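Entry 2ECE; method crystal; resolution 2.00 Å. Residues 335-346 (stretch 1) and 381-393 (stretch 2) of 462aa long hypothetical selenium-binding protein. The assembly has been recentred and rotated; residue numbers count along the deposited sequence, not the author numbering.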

ATOM      1  N   LEU A 335      -2.775  13.129   7.102  1.00 22.19           N
ATOM      2  CA  LEU A 335      -1.849  12.023   6.894  1.00 23.64           C
ATOM      3  C   LEU A 335      -2.329  10.944   7.869  1.00 22.56           C
ATOM      4  O   LEU A 335      -2.447  11.200   9.067  1.00 24.73           O
ATOM      5  CB  LEU A 335      -0.427  12.479   7.249  1.00 23.77           C
ATOM      6  CG  LEU A 335       0.843  11.870   6.632  1.00 27.73           C
ATOM      7  CD1 LEU A 335       1.892  11.720   7.728  1.00 25.40           C
ATOM      8  CD2 LEU A 335       0.554  10.532   5.979  1.00 27.00           C
ATOM      9  N   TYR A 336      -2.655   9.758   7.366  1.00 22.52           N
ATOM     10  CA  TYR A 336      -3.113   8.685   8.243  1.00 22.50           C
ATOM     11  C   TYR A 336      -2.036   7.622   8.338  1.00 23.03           C
ATOM     12  O   TYR A 336      -1.400   7.298   7.338  1.00 20.19           O
ATOM     13  CB  TYR A 336      -4.410   8.065   7.719  1.00 23.59           C
ATOM     14  CG  TYR A 336      -5.579   9.020   7.716  1.00 24.26           C
ATOM     15  CD1 TYR A 336      -5.780   9.905   6.655  1.00 25.42           C
ATOM     16  CD2 TYR A 336      -6.466   9.067   8.795  1.00 25.03           C
ATOM     17  CE1 TYR A 336      -6.842  10.817   6.667  1.00 25.58           C
ATOM     18  CE2 TYR A 336      -7.527   9.974   8.821  1.00 24.91           C
ATOM     19  CZ  TYR A 336      -7.709  10.846   7.757  1.00 25.99           C
ATOM     20  OH  TYR A 336      -8.746  11.752   7.789  1.00 26.60           O
ATOM     21  N   LEU A 337      -1.821   7.096   9.541  1.00 22.93           N
ATOM     22  CA  LEU A 337      -0.821   6.057   9.735  1.00 23.82           C
ATOM     23  C   LEU A 337      -1.467   4.895  10.457  1.00 24.85           C
ATOM     24  O   LEU A 337      -2.415   5.071  11.226  1.00 23.46           O
ATOM     25  CB  LEU A 337       0.351   6.516  10.619  1.00 26.77           C
ATOM     26  CG  LEU A 337       0.999   7.896  10.744  1.00 27.78           C
ATOM     27  CD1 LEU A 337       2.288   7.720  11.548  1.00 28.16           C
ATOM     28  CD2 LEU A 337       1.304   8.508   9.401  1.00 29.94           C
ATOM     29  N   SER A 338      -0.943   3.699  10.216  1.00 23.93           N
ATOM     30  CA  SER A 338      -1.432   2.524  10.908  1.00 22.55           C
ATOM     31  C   SER A 338      -0.258   2.086  11.777  1.00 23.19           C
ATOM     32  O   SER A 338       0.904   2.240  11.390  1.00 21.94           O
ATOM     33  CB  SER A 338      -1.807   1.420   9.916  1.00 22.27           C
ATOM     34  OG  SER A 338      -0.672   0.970   9.190  1.00 22.52           O
ATOM     35  N   LEU A 339      -0.555   1.586  12.970  1.00 24.31           N
ATOM     36  CA  LEU A 339       0.484   1.099  13.866  1.00 24.03           C
ATOM     37  C   LEU A 339       0.144  -0.368  14.034  1.00 24.54           C
ATOM     38  O   LEU A 339      -0.696  -0.738  14.852  1.00 22.07           O
ATOM     39  CB  LEU A 339       0.447   1.817  15.222  1.00 25.56           C
ATOM     40  CG  LEU A 339       1.172   3.162  15.357  1.00 27.29           C
ATOM     41  CD1 LEU A 339       0.419   4.244  14.596  1.00 27.79           C
ATOM     42  CD2 LEU A 339       1.275   3.534  16.837  1.00 28.02           C
ATOM     43  N   TRP A 340       0.798  -1.194  13.229  1.00 23.77           N
ATOM     44  CA  TRP A 340       0.568  -2.627  13.223  1.00 22.21           C
ATOM     45  C   TRP A 340       1.086  -3.341  14.467  1.00 23.01           C
ATOM     46  O   TRP A 340       0.707  -4.477  14.731  1.00 22.15           O
ATOM     47  CB  TRP A 340       1.213  -3.224  11.976  1.00 21.73           C
ATOM     48  CG  TRP A 340       0.762  -4.606  11.671  1.00 22.21           C
ATOM     49  CD1 TRP A 340      -0.502  -5.002  11.327  1.00 22.71           C
ATOM     50  CD2 TRP A 340       1.581  -5.778  11.614  1.00 22.23           C
ATOM     51  NE1 TRP A 340      -0.516  -6.354  11.051  1.00 21.28           N
ATOM     52  CE2 TRP A 340       0.749  -6.853  11.224  1.00 21.81           C
ATOM     53  CE3 TRP A 340       2.938  -6.026  11.861  1.00 22.64           C
ATOM     54  CZ2 TRP A 340       1.232  -8.150  11.065  1.00 21.81           C
ATOM     55  CZ3 TRP A 340       3.419  -7.324  11.701  1.00 23.11           C
ATOM     56  CH2 TRP A 340       2.566  -8.366  11.311  1.00 22.33           C
ATOM     57  N   GLY A 341       1.956  -2.678  15.224  1.00 23.97           N
ATOM     58  CA  GLY A 341       2.485  -3.289  16.430  1.00 24.70           C
ATOM     59  C   GLY A 341       1.625  -2.928  17.624  1.00 23.62           C
ATOM     60  O   GLY A 341       1.004  -3.786  18.247  1.00 22.82           O
ATOM     61  N   ILE A 342       1.572  -1.636  17.931  1.00 24.43           N
ATOM     62  CA  ILE A 342       0.785  -1.156  19.056  1.00 24.34           C
ATOM     63  C   ILE A 342      -0.725  -1.353  18.880  1.00 25.52           C
ATOM     64  O   ILE A 342      -1.419  -1.723  19.832  1.00 25.84           O
ATOM     65  CB  ILE A 342       1.116   0.326  19.331  1.00 24.19           C
ATOM     66  CG1 ILE A 342       2.489   0.404  20.006  1.00 23.58           C
ATOM     67  CG2 ILE A 342       0.021   0.971  20.179  1.00 25.15           C
ATOM     68  CD1 ILE A 342       3.110   1.771  19.999  1.00 26.54           C
ATOM     69  N   GLY A 343      -1.231  -1.114  17.670  1.00 24.98           N
ATOM     70  CA  GLY A 343      -2.651  -1.289  17.407  1.00 24.99           C
ATOM     71  C   GLY A 343      -3.447  -0.001  17.269  1.00 25.91           C
ATOM     72  O   GLY A 343      -4.427   0.214  17.988  1.00 26.62           O
ATOM     73  N   GLU A 344      -3.049   0.855  16.331  1.00 26.50           N
ATOM     74  CA  GLU A 344      -3.751   2.120  16.142  1.00 25.91           C
ATOM     75  C   GLU A 344      -3.762   2.615  14.698  1.00 26.12           C
ATOM     76  O   GLU A 344      -3.006   2.141  13.846  1.00 23.10           O
ATOM     77  CB  GLU A 344      -3.100   3.231  16.984  1.00 26.77           C
ATOM     78  CG  GLU A 344      -2.970   2.983  18.486  1.00 28.31           C
ATOM     79  CD  GLU A 344      -2.197   4.104  19.189  1.00 30.30           C
ATOM     80  OE1 GLU A 344      -1.721   5.030  18.494  1.00 31.66           O
ATOM     81  OE2 GLU A 344      -2.059   4.062  20.429  1.00 29.22           O
ATOM     82  N   VAL A 345      -4.652   3.567  14.448  1.00 24.55           N
ATOM     83  CA  VAL A 345      -4.738   4.258  13.175  1.00 23.34           C
ATOM     84  C   VAL A 345      -4.767   5.685  13.692  1.00 23.98           C
ATOM     85  O   VAL A 345      -5.559   6.005  14.588  1.00 23.85           O
ATOM     86  CB  VAL A 345      -6.044   3.997  12.392  1.00 22.71           C
ATOM     87  CG1 VAL A 345      -6.077   4.903  11.169  1.00 21.28           C
ATOM     88  CG2 VAL A 345      -6.125   2.544  11.942  1.00 20.68           C
ATOM     89  N   ARG A 346      -3.883   6.526  13.170  1.00 24.88           N
ATOM     90  CA  ARG A 346      -3.814   7.917  13.585  1.00 24.97           C
ATOM     91  C   ARG A 346      -4.070   8.838  12.403  1.00 27.50           C
ATOM     92  O   ARG A 346      -3.882   8.454  11.241  1.00 26.29           O
ATOM     93  CB  ARG A 346      -2.435   8.235  14.168  1.00 25.04           C
ATOM     94  CG  ARG A 346      -2.072   7.442  15.408  1.00 24.61           C
ATOM     95  CD  ARG A 346      -0.732   7.901  15.962  1.00 25.35           C
ATOM     96  NE  ARG A 346      -0.385   7.204  17.196  1.00 24.85           N
ATOM     97  CZ  ARG A 346       0.604   7.564  18.006  1.00 23.96           C
ATOM     98  NH1 ARG A 346       1.356   8.617  17.719  1.00 22.85           N
ATOM     99  NH2 ARG A 346       0.837   6.870  19.110  1.00 25.69           N
ATOM    100  N   GLY A 381      -4.494  -9.425  15.062  1.00 24.19           N
ATOM    101  CA  GLY A 381      -3.597  -8.543  14.340  1.00 25.11           C
ATOM    102  C   GLY A 381      -3.786  -7.096  14.758  1.00 24.39           C
ATOM    103  O   GLY A 381      -4.081  -6.813  15.925  1.00 22.38           O
ATOM    104  N   ALA A 382      -3.622  -6.179  13.806  1.00 23.30           N
ATOM    105  CA  ALA A 382      -3.759  -4.751  14.078  1.00 21.63           C
ATOM    106  C   ALA A 382      -3.933  -4.015  12.750  1.00 22.00           C
ATOM    107  O   ALA A 382      -3.886  -4.632  11.688  1.00 21.38           O
ATOM    108  CB  ALA A 382      -2.521  -4.248  14.799  1.00 21.58           C
ATOM    109  N   PRO A 383      -4.154  -2.688  12.794  1.00 22.62           N
ATOM    110  CA  PRO A 383      -4.320  -1.947  11.538  1.00 21.54           C
ATOM    111  C   PRO A 383      -3.051  -2.059  10.695  1.00 20.53           C
ATOM    112  O   PRO A 383      -1.941  -2.029  11.225  1.00 18.79           O
ATOM    113  CB  PRO A 383      -4.550  -0.517  12.007  1.00 22.50           C
ATOM    114  CG  PRO A 383      -5.193  -0.694  13.352  1.00 22.11           C
ATOM    115  CD  PRO A 383      -4.369  -1.803  13.954  1.00 22.06           C
ATOM    116  N   GLN A 384      -3.222  -2.335   9.410  1.00 19.23           N
ATOM    117  CA  GLN A 384      -2.087  -2.403   8.503  1.00 16.89           C
ATOM    118  C   GLN A 384      -2.369  -1.490   7.302  1.00 16.70           C
ATOM    119  O   GLN A 384      -2.076  -0.294   7.335  1.00 16.62           O
ATOM    120  CB  GLN A 384      -1.867  -3.855   8.087  1.00 18.13           C
ATOM    121  CG  GLN A 384      -0.452  -4.210   7.687  1.00 16.73           C
ATOM    122  CD  GLN A 384      -0.001  -3.492   6.426  1.00 19.42           C
ATOM    123  OE1 GLN A 384       0.453  -2.349   6.475  1.00 18.51           O
ATOM    124  NE2 GLN A 384      -0.138  -4.161   5.286  1.00 17.19           N
ATOM    125  N   MET A 385      -2.975  -2.044   6.259  1.00 16.30           N
ATOM    126  CA  MET A 385      -3.290  -1.243   5.085  1.00 16.46           C
ATOM    127  C   MET A 385      -4.472  -0.330   5.364  1.00 17.80           C
ATOM    128  O   MET A 385      -5.398  -0.692   6.090  1.00 16.34           O
ATOM    129  CB  MET A 385      -3.614  -2.117   3.869  1.00 18.85           C
ATOM    130  CG  MET A 385      -2.400  -2.713   3.182  1.00 20.27           C
ATOM    131  SD  MET A 385      -1.056  -1.540   2.923  1.00 24.59           S
ATOM    132  CE  MET A 385      -1.722  -0.503   1.603  1.00 24.20           C
ATOM    133  N   LEU A 386      -4.421   0.864   4.783  1.00 16.38           N
ATOM    134  CA  LEU A 386      -5.477   1.856   4.938  1.00 17.69           C
ATOM    135  C   LEU A 386      -5.866   2.368   3.562  1.00 17.54           C
ATOM    136  O   LEU A 386      -5.069   2.312   2.620  1.00 18.77           O
ATOM    137  CB  LEU A 386      -4.976   3.067   5.740  1.00 16.27           C
ATOM    138  CG  LEU A 386      -4.336   2.897   7.115  1.00 13.73           C
ATOM    139  CD1 LEU A 386      -3.709   4.215   7.560  1.00 15.63           C
ATOM    140  CD2 LEU A 386      -5.395   2.444   8.108  1.00 17.34           C
ATOM    141  N   GLU A 387      -7.091   2.856   3.439  1.00 17.98           N
ATOM    142  CA  GLU A 387      -7.511   3.466   2.186  1.00 17.45           C
ATOM    143  C   GLU A 387      -8.565   4.507   2.518  1.00 19.51           C
ATOM    144  O   GLU A 387      -9.412   4.286   3.381  1.00 21.80           O
ATOM    145  CB  GLU A 387      -8.047   2.447   1.193  1.00 17.58           C
ATOM    146  CG  GLU A 387      -8.068   3.038  -0.210  1.00 19.33           C
ATOM    147  CD  GLU A 387      -6.812   3.848  -0.492  1.00 19.37           C
ATOM    148  OE1 GLU A 387      -5.768   3.242  -0.815  1.00 15.76           O
ATOM    149  OE2 GLU A 387      -6.859   5.099  -0.363  1.00 18.52           O
ATOM    150  N   ILE A 388      -8.497   5.648   1.843  1.00 19.08           N
ATOM    151  CA  ILE A 388      -9.413   6.749   2.114  1.00 20.66           C
ATOM    152  C   ILE A 388     -10.317   7.076   0.938  1.00 21.67           C
ATOM    153  O   ILE A 388      -9.875   7.100  -0.211  1.00 19.77           O
ATOM    154  CB  ILE A 388      -8.630   8.033   2.447  1.00 21.13           C
ATOM    155  CG1 ILE A 388      -7.454   7.713   3.370  1.00 21.16           C
ATOM    156  CG2 ILE A 388      -9.558   9.052   3.094  1.00 24.17           C
ATOM    157  CD1 ILE A 388      -6.370   8.799   3.387  1.00 16.59           C
ATOM    158  N   SER A 389     -11.586   7.345   1.231  1.00 21.92           N
ATOM    159  CA  SER A 389     -12.528   7.709   0.186  1.00 20.86           C
ATOM    160  C   SER A 389     -12.042   9.034  -0.396  1.00 20.49           C
ATOM    161  O   SER A 389     -11.303   9.771   0.252  1.00 18.30           O
ATOM    162  CB  SER A 389     -13.931   7.877   0.776  1.00 20.05           C
ATOM    163  OG  SER A 389     -13.915   8.814   1.841  1.00 21.98           O
ATOM    164  N   ARG A 390     -12.451   9.332  -1.623  1.00 23.22           N
ATOM    165  CA  ARG A 390     -12.041  10.571  -2.261  1.00 25.79           C
ATOM    166  C   ARG A 390     -12.525  11.800  -1.505  1.00 27.23           C
ATOM    167  O   ARG A 390     -11.813  12.805  -1.451  1.00 28.31           O
ATOM    168  CB  ARG A 390     -12.520  10.603  -3.716  1.00 27.25           C
ATOM    169  CG  ARG A 390     -11.563   9.886  -4.656  1.00 28.05           C
ATOM    170  CD  ARG A 390     -12.098   9.727  -6.072  1.00 30.52           C
ATOM    171  NE  ARG A 390     -13.229   8.809  -6.151  1.00 30.37           N
ATOM    172  CZ  ARG A 390     -14.502   9.175  -6.046  1.00 32.42           C
ATOM    173  NH1 ARG A 390     -14.813  10.453  -5.859  1.00 34.77           N
ATOM    174  NH2 ARG A 390     -15.464   8.267  -6.129  1.00 32.76           N
ATOM    175  N   ASP A 391     -13.713  11.728  -0.903  1.00 27.45           N
ATOM    176  CA  ASP A 391     -14.216  12.882  -0.161  1.00 26.32           C
ATOM    177  C   ASP A 391     -13.515  13.008   1.181  1.00 25.94           C
ATOM    178  O   ASP A 391     -13.729  13.976   1.911  1.00 25.66           O
ATOM    179  CB  ASP A 391     -15.746  12.822   0.026  1.00 25.80           C
ATOM    180  CG  ASP A 391     -16.210  11.632   0.863  1.00 26.87           C
ATOM    181  OD1 ASP A 391     -15.397  11.049   1.611  1.00 25.42           O
ATOM    182  OD2 ASP A 391     -17.413  11.295   0.782  1.00 26.37           O
ATOM    183  N   GLY A 392     -12.673  12.023   1.497  1.00 24.43           N
ATOM    184  CA  GLY A 392     -11.914  12.043   2.736  1.00 22.64           C
ATOM    185  C   GLY A 392     -12.634  11.744   4.041  1.00 24.05           C
ATOM    186  O   GLY A 392     -12.022  11.819   5.108  1.00 23.69           O
ATOM    187  N   ARG A 393     -13.914  11.389   3.972  1.00 24.99           N
ATOM    188  CA  ARG A 393     -14.691  11.110   5.180  1.00 26.33           C
ATOM    189  C   ARG A 393     -14.621   9.677   5.714  1.00 26.78           C
ATOM    190  O   ARG A 393     -14.892   9.446   6.892  1.00 27.25           O
ATOM    191  CB  ARG A 393     -16.159  11.478   4.940  1.00 27.37           C
ATOM    192  CG  ARG A 393     -16.361  12.925   4.514  1.00 29.42           C
ATOM    193  CD  ARG A 393     -17.781  13.173   4.030  1.00 32.44           C
ATOM    194  NE  ARG A 393     -17.926  14.509   3.452  1.00 33.47           N
ATOM    195  CZ  ARG A 393     -18.042  15.628   4.162  1.00 34.31           C
ATOM    196  NH1 ARG A 393     -18.039  15.584   5.491  1.00 32.18           N
ATOM    197  NH2 ARG A 393     -18.148  16.796   3.540  1.00 33.89           N
TER
HETATM  198  O   HOH W   1      -9.476  12.828   5.439  1.00 22.00           O

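How does the contact begin at the start of stretch 1? Leu335 turns its CA-to-CB bond away and makes no contact, so the first partner is Tyr336, which points toward stretch 2. Its CB lies 3.9 Å from Leu386 CD1, and its ring carbon CD1 packs 3.5 Å from Ile388 CD1. Further out, one water joins the stretches: it sits 2.7 Å from Tyr336 OH and donates a hydrogen bond to Gly392 O at 2.8 Å, spanning a gap too wide for the hydroxyl to close directly.

What holds the middle of the strand? Leu337 and Leu339 point away while Ser338 points toward stretch 2, the alternation expected of an extended chain. With chi1 in the p well, Ser338 OG donates to Gln384 O at 2.6 Å, the only direct hydrogen bond between the stretches. Everything else here is largely packing, including Ser338 CB against Leu386 CG at 4.1 Å.

How does Trp340 meet stretch 2 where the strand has ended? Its indole offers a face to Gln384, whose CG stands 4.1 Å from the centroid of the five-membered ring in a CH-pi contact. Pro383 O lies at the ring's edge and also 3.3 Å from Trp340 CA in a CA-H...O contact; Trp340 N is also near, but the angle is too poor for a hydrogen bond. Ala382 CB fits against Trp340 O at 3.2 Å.

What does the returning strand add? Leu339 N bonds to Glu344 O at 2.7 Å, closing the hairpin and setting the second strand beside the first. At the turn, Gly343 CA lies 3.9 Å from Ala382 CB, and its backbone angles by themselves call for glycine. Val345 packs against two apolar neighbours: its CG2 is 3.4 Å from Pro383 CB, and its CG2 and CG1 lie 3.9 Å and 4.0 Å from Leu386 CD2.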